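Local coordinates for protein ribonuclease (Chelonia mydas, PDB 2ZPO) that probably cleaves single- and double-stranded RNA on the 3' side of pyrimidine nucleotides, as a secreted egg-white member of the pancreatic ribonuclease family, at residues R104-C107 against P112-Y115. Residues are numbered along the deposited sequence; the frame is centred on the assembly and turned at random.
Sequences RIAC and PVHY. With SO4 (sulfate ion), chain B.
A106 faces both V113 and H114 across the hairpin of strands 94-108 and 111-118, which makes this a classic beta bulge. A106 O takes a nearly straight hydrogen bond from V113 N (2.9 Å, 174°). A weak one reaches the same oxygen from H114 N at 3.3 Å, while A106 N returns a bond to H114 O. The extra residue shifts the register by one, and P112 is thereby paired with C107, whose SG forms a disulfide with C58.

The packed side carries I105, P112 and Y115. I105 CD1 lies alongside the proline, 3.8 Å from P112 CB, and CG2 of the same isoleucine approaches Y115 CD1 obliquely at 4.1 Å. Helix 3-11 closes over P112 through Y4 and F7.

The face of A106 and H114 is looser: A106 CB sits 4.0 Å from H114 CB, and the histidine is exposed. In the conformer described, a second having been modelled, CG lies beside the backbone N (chi1 -53°) and H114 ND1 hydrogen-bonds sulfate O3 at 2.8 Å, in the plane of the ring. Y115 N donates a hydrogen bond to sulfate O4 at 2.7 Å, and H11 NE2 is hydrogen-bonded to the same ion. H114 and H11 are the probable proton donor and acceptor, so the sulfate, probably from the crystallisation liquor, may mimic the scissile phosphate of RNA, held by the H114 ring edge and the backbone just after the bulge.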
# COMPACT_ATOMS: atom_id res chain seq x y z
N ARG A 104 -6.30 -6.46 4.33
CA ARG A 104 -7.36 -6.99 3.46
C ARG A 104 -7.05 -6.46 2.08
O ARG A 104 -6.92 -5.24 1.88
CB ARG A 104 -8.75 -6.49 3.93
CG ARG A 104 -9.88 -6.96 3.03
CD ARG A 104 -11.24 -6.67 3.61
NE ARG A 104 -11.47 -7.53 4.76
CZ ARG A 104 -12.52 -7.43 5.57
NH1 ARG A 104 -13.44 -6.50 5.33
NH2 ARG A 104 -12.62 -8.26 6.60
N ILE A 105 -6.81 -7.38 1.16
CA ILE A 105 -6.52 -7.01 -0.24
C ILE A 105 -7.55 -7.65 -1.19
O ILE A 105 -8.28 -8.54 -0.79
CB ILE A 105 -5.04 -7.39 -0.65
CG1 ILE A 105 -4.83 -8.91 -0.62
CG2 ILE A 105 -4.05 -6.68 0.27
CD1 ILE A 105 -3.43 -9.34 -1.15
N ALA A 106 -7.62 -7.16 -2.43
CA ALA A 106 -8.40 -7.83 -3.47
C ALA A 106 -7.45 -8.65 -4.30
O ALA A 106 -6.38 -8.16 -4.72
CB ALA A 106 -9.10 -6.81 -4.36
N CYS A 107 -7.82 -9.91 -4.54
CA CYS A 107 -7.06 -10.79 -5.41
C CYS A 107 -7.82 -11.11 -6.70
O CYS A 107 -9.08 -11.06 -6.77
CB CYS A 107 -6.65 -12.07 -4.70
SG CYS A 107 -5.64 -11.82 -3.19
N PRO A 112 -2.43 -10.44 -6.10
CA PRO A 112 -2.97 -9.19 -5.57
C PRO A 112 -3.18 -8.13 -6.65
O PRO A 112 -2.30 -7.92 -7.49
CB PRO A 112 -1.89 -8.72 -4.58
CG PRO A 112 -0.65 -9.40 -4.99
CD PRO A 112 -1.06 -10.70 -5.63
N VAL A 113 -4.32 -7.44 -6.61
CA VAL A 113 -4.60 -6.36 -7.57
C VAL A 113 -4.99 -5.03 -6.90
O VAL A 113 -4.80 -3.98 -7.49
CB VAL A 113 -5.64 -6.78 -8.65
CG1 VAL A 113 -5.06 -7.89 -9.55
CG2 VAL A 113 -6.92 -7.24 -8.00
N HIS A 114 -5.53 -5.08 -5.70
CA HIS A 114 -5.81 -3.84 -4.97
C HIS A 114 -5.58 -4.00 -3.47
O HIS A 114 -5.71 -5.08 -2.92
CB HIS A 114 -7.27 -3.39 -5.15
CG HIS A 114 -7.71 -3.30 -6.58
ND1 HIS A 114 -7.14 -2.42 -7.47
CD2 HIS A 114 -8.66 -3.98 -7.26
CE1 HIS A 114 -7.72 -2.56 -8.66
NE2 HIS A 114 -8.65 -3.50 -8.55
N TYR A 115 -5.27 -2.89 -2.83
CA TYR A 115 -5.20 -2.87 -1.37
C TYR A 115 -6.53 -2.33 -0.89
O TYR A 115 -6.97 -1.28 -1.36
CB TYR A 115 -4.05 -1.97 -0.93
CG TYR A 115 -3.88 -1.89 0.58
CD1 TYR A 115 -3.06 -2.79 1.25
CD2 TYR A 115 -4.58 -0.93 1.33
CE1 TYR A 115 -2.92 -2.74 2.64
CE2 TYR A 115 -4.42 -0.87 2.72
CZ TYR A 115 -3.59 -1.76 3.36
OH TYR A 115 -3.42 -1.74 4.73
S SO4 B . -5.53 0.32 -5.28
O1 SO4 B . -4.50 1.36 -5.18
O2 SO4 B . -6.87 0.91 -5.32
O3 SO4 B . -5.35 -0.51 -6.49
O4 SO4 B . -5.48 -0.50 -4.08